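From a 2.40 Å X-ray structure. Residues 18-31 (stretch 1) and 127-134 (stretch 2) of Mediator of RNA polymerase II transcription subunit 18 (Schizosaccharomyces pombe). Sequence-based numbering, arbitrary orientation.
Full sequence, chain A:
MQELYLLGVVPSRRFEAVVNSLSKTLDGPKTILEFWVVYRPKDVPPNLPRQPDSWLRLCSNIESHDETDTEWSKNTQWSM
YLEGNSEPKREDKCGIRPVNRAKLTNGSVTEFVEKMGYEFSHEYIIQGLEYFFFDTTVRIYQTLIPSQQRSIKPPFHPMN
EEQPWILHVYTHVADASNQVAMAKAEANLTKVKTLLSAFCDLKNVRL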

# COMPACT_ATOMS: atom_id res chain seq x y z
N VAL A 18 5.20 13.50 -13.58
CA VAL A 18 4.87 12.08 -13.63
C VAL A 18 3.37 11.86 -13.60
O VAL A 18 2.85 11.03 -14.34
CB VAL A 18 5.53 11.32 -12.48
CG1 VAL A 18 4.99 9.89 -12.41
CG2 VAL A 18 7.05 11.29 -12.71
N VAL A 19 2.67 12.61 -12.77
CA VAL A 19 1.23 12.48 -12.69
C VAL A 19 0.61 12.84 -14.03
O VAL A 19 -0.27 12.14 -14.52
CB VAL A 19 0.65 13.36 -11.56
CG1 VAL A 19 -0.87 13.40 -11.64
CG2 VAL A 19 1.07 12.80 -10.22
N ASN A 20 1.06 13.94 -14.64
CA ASN A 20 0.51 14.31 -15.94
C ASN A 20 0.80 13.21 -16.97
O ASN A 20 -0.05 12.92 -17.82
CB ASN A 20 1.09 15.65 -16.42
CG ASN A 20 0.52 16.84 -15.66
OD1 ASN A 20 -0.67 16.87 -15.31
ND2 ASN A 20 1.37 17.84 -15.42
N SER A 21 1.99 12.61 -16.90
CA SER A 21 2.33 11.53 -17.83
C SER A 21 1.39 10.35 -17.60
O SER A 21 0.93 9.71 -18.55
CB SER A 21 3.77 11.06 -17.62
OG SER A 21 4.70 12.04 -18.05
N LEU A 22 1.10 10.06 -16.33
CA LEU A 22 0.21 8.96 -15.99
C LEU A 22 -1.20 9.25 -16.48
O LEU A 22 -1.93 8.33 -16.88
CB LEU A 22 0.20 8.73 -14.47
CG LEU A 22 1.48 8.19 -13.81
CD1 LEU A 22 1.33 8.26 -12.29
CD2 LEU A 22 1.73 6.75 -14.25
N SER A 23 -1.60 10.52 -16.44
CA SER A 23 -2.94 10.91 -16.89
C SER A 23 -3.04 10.89 -18.40
O SER A 23 -4.12 10.73 -18.97
CB SER A 23 -3.32 12.31 -16.38
OG SER A 23 -3.66 12.28 -15.01
N LYS A 24 -1.90 11.07 -19.05
CA LYS A 24 -1.85 11.08 -20.50
C LYS A 24 -1.84 9.66 -21.06
O LYS A 24 -2.37 9.42 -22.15
CB LYS A 24 -0.61 11.83 -20.97
CG LYS A 24 -0.29 11.68 -22.45
CD LYS A 24 0.96 12.47 -22.82
CE LYS A 24 1.55 12.03 -24.16
NZ LYS A 24 2.13 10.65 -24.10
N THR A 25 -1.27 8.71 -20.32
CA THR A 25 -1.19 7.33 -20.81
C THR A 25 -2.12 6.30 -20.17
O THR A 25 -2.36 5.25 -20.77
CB THR A 25 0.25 6.79 -20.71
OG1 THR A 25 0.59 6.59 -19.33
CG2 THR A 25 1.23 7.78 -21.31
N LEU A 26 -2.65 6.59 -18.98
CA LEU A 26 -3.52 5.62 -18.31
C LEU A 26 -4.93 6.13 -18.05
O LEU A 26 -5.24 7.29 -18.29
CB LEU A 26 -2.90 5.23 -16.96
CG LEU A 26 -1.45 4.76 -16.97
CD1 LEU A 26 -1.00 4.45 -15.55
CD2 LEU A 26 -1.33 3.52 -17.84
N ASP A 27 -5.78 5.23 -17.57
CA ASP A 27 -7.14 5.60 -17.22
C ASP A 27 -7.14 6.00 -15.74
O ASP A 27 -6.33 5.50 -14.95
CB ASP A 27 -8.11 4.44 -17.45
CG ASP A 27 -8.29 4.10 -18.94
OD1 ASP A 27 -8.19 5.02 -19.78
OD2 ASP A 27 -8.53 2.92 -19.25
N GLY A 28 -8.05 6.89 -15.37
CA GLY A 28 -8.13 7.35 -14.00
C GLY A 28 -7.81 8.83 -13.99
O GLY A 28 -7.92 9.48 -15.03
N PRO A 29 -7.37 9.39 -12.85
CA PRO A 29 -7.16 8.69 -11.58
C PRO A 29 -8.31 8.87 -10.61
O PRO A 29 -9.26 9.60 -10.88
CB PRO A 29 -5.90 9.36 -11.06
CG PRO A 29 -6.17 10.81 -11.40
CD PRO A 29 -6.81 10.76 -12.80
N LYS A 30 -8.22 8.18 -9.48
CA LYS A 30 -9.22 8.31 -8.43
C LYS A 30 -8.37 8.57 -7.20
O LYS A 30 -7.29 8.00 -7.06
CB LYS A 30 -10.05 7.03 -8.28
CG LYS A 30 -9.46 5.96 -7.38
CD LYS A 30 -10.42 4.77 -7.27
CE LYS A 30 -9.85 3.67 -6.38
NZ LYS A 30 -10.66 2.42 -6.41
N THR A 31 -8.82 9.46 -6.32
CA THR A 31 -8.04 9.77 -5.14
C THR A 31 -8.04 8.60 -4.19
O THR A 31 -8.97 7.80 -4.15
CB THR A 31 -8.57 11.00 -4.38
OG1 THR A 31 -9.86 10.71 -3.85
CG2 THR A 31 -8.68 12.19 -5.30
N GLN A 127 -1.88 8.48 1.21
CA GLN A 127 -2.38 9.57 0.39
C GLN A 127 -1.86 9.34 -1.03
O GLN A 127 -0.65 9.17 -1.22
CB GLN A 127 -1.82 10.89 0.91
CG GLN A 127 -2.05 12.09 -0.00
CD GLN A 127 -1.08 13.24 0.28
OE1 GLN A 127 -1.48 14.39 0.35
NE2 GLN A 127 0.20 12.92 0.45
N GLY A 128 -2.75 9.36 -2.02
CA GLY A 128 -2.28 9.17 -3.38
C GLY A 128 -3.35 9.12 -4.44
O GLY A 128 -4.52 9.42 -4.19
N LEU A 129 -2.92 8.72 -5.64
CA LEU A 129 -3.80 8.61 -6.80
C LEU A 129 -3.74 7.19 -7.34
O LEU A 129 -2.72 6.51 -7.23
CB LEU A 129 -3.37 9.59 -7.89
CG LEU A 129 -3.62 11.07 -7.61
CD1 LEU A 129 -2.92 11.95 -8.66
CD2 LEU A 129 -5.13 11.32 -7.62
N GLU A 130 -4.84 6.75 -7.93
CA GLU A 130 -4.87 5.41 -8.48
C GLU A 130 -5.35 5.45 -9.93
O GLU A 130 -6.34 6.11 -10.25
CB GLU A 130 -5.79 4.53 -7.65
CG GLU A 130 -5.36 3.09 -7.63
CD GLU A 130 -6.12 2.26 -6.60
OE1 GLU A 130 -7.35 2.11 -6.76
OE2 GLU A 130 -5.48 1.76 -5.64
N TYR A 131 -4.60 4.77 -10.79
CA TYR A 131 -4.93 4.69 -12.21
C TYR A 131 -5.16 3.22 -12.56
O TYR A 131 -4.94 2.34 -11.73
CB TYR A 131 -3.78 5.23 -13.05
CG TYR A 131 -3.55 6.72 -12.94
CD1 TYR A 131 -2.80 7.26 -11.89
CD2 TYR A 131 -4.06 7.59 -13.91
CE1 TYR A 131 -2.55 8.63 -11.82
CE2 TYR A 131 -3.81 8.96 -13.84
CZ TYR A 131 -3.06 9.47 -12.80
OH TYR A 131 -2.78 10.82 -12.77
N PHE A 132 -5.61 2.96 -13.79
CA PHE A 132 -5.87 1.59 -14.25
C PHE A 132 -5.54 1.47 -15.73
O PHE A 132 -5.71 2.42 -16.50
CB PHE A 132 -7.35 1.22 -14.06
CG PHE A 132 -7.97 1.80 -12.82
CD1 PHE A 132 -8.40 3.13 -12.79
CD2 PHE A 132 -8.08 1.04 -11.65
CE1 PHE A 132 -8.91 3.71 -11.61
CE2 PHE A 132 -8.60 1.60 -10.46
CZ PHE A 132 -9.01 2.93 -10.44
N PHE A 133 -5.07 0.29 -16.13
CA PHE A 133 -4.75 0.01 -17.52
C PHE A 133 -4.30 -1.45 -17.66
O PHE A 133 -3.69 -2.01 -16.73
CB PHE A 133 -3.65 0.96 -18.02
CG PHE A 133 -3.85 1.41 -19.45
CD1 PHE A 133 -5.00 2.10 -19.82
CD2 PHE A 133 -2.88 1.14 -20.42
CE1 PHE A 133 -5.19 2.52 -21.15
CE2 PHE A 133 -3.06 1.56 -21.75
CZ PHE A 133 -4.22 2.25 -22.11
N PHE A 134 -4.62 -2.07 -18.79
CA PHE A 134 -4.27 -3.47 -19.05
C PHE A 134 -4.62 -4.35 -17.87
O PHE A 134 -3.86 -5.26 -17.51
CB PHE A 134 -2.77 -3.60 -19.33
CG PHE A 134 -2.35 -3.06 -20.67
CD1 PHE A 134 -1.36 -2.09 -20.77
CD2 PHE A 134 -2.97 -3.51 -21.84
CE1 PHE A 134 -0.98 -1.58 -22.01
CE2 PHE A 134 -2.60 -3.01 -23.08
CZ PHE A 134 -1.61 -2.04 -23.18

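The chain leaves a helix (18-25), turns at Leu26, and runs back as a strand (27-31) antiparallel to strand 127-133. Two pairs of backbone hydrogen bonds fasten the strands: Asp27 N to Phe132 O (3.0 Å) with Phe132 N to Asp27 O (2.9 Å), and Lys30 N to Glu130 O with Glu130 N to Lys30 O (both 2.9 Å). Between these pairs the register slips by one residue, a beta bulge formed around Gly28 and the cis peptide preceding Pro29. Glycine suits this place on two counts. Its phi/psi of 116/-158 would jam a CB against the preceding carbonyl, and an ideal CB would lie 3.0 Å from Glu130 O.

Tyr131 is the centre of the contact and buries more area than any other residue of the two stretches. With chi1 at -68° (m) and chi2 at 83°, its ring slots between helix and bulge. Pro29 CB covers one face, 3.4 Å from the ring centroid, and Leu22 CB covers the opposite face at 3.9 Å; both are CH-pi contacts, in which aliphatic hydrogens meet the pi cloud. Proline serves well here because its compact ring lies flat against the aromatic without a flexible chain to order. The phenol reaches past this apolar sandwich to the helix surface, where Tyr131 OH and Ser23 OG share a hydrogen bond of 2.8 Å. Serine, in the m rotamer, offers a short polar arm at the right height, so the hydroxyl of a largely buried tyrosine is not left without a partner.

Apolar side chains fill in around the ring. Leu26, in the m,t rotamer, spreads its methyls so that CD1 meets Tyr131 CB at 3.8 Å and CD2 meets Phe133 CB at 3.5 Å; a branched leucine can thus touch two aromatic residues at once. Leu129, also m,t, likewise uses both methyls: CD1 lies 3.9 Å from Val19 CG1, and CD2 lies 4.0 Å from Pro29 CG. Phe133, its chi1 between wells at -142°, places one ring face beneath Thr25 O, with Phe133 CZ 3.8 Å from that oxygen.

Asp27, Lys30, Glu130 and Phe132 share the other face of the sheet. Lys30 leaves the backbone with chi1 at 85° (p) and is then fully extended, bringing NZ to 3.3 Å from Glu130 OE1 in a salt bridge. Its aliphatic stem does separate work: Lys30 CD approaches the edge of the Phe132 ring, 3.9 Å from CZ. A long chain with a charged tip suits this exposed position, serving both an acidic and an aromatic neighbour.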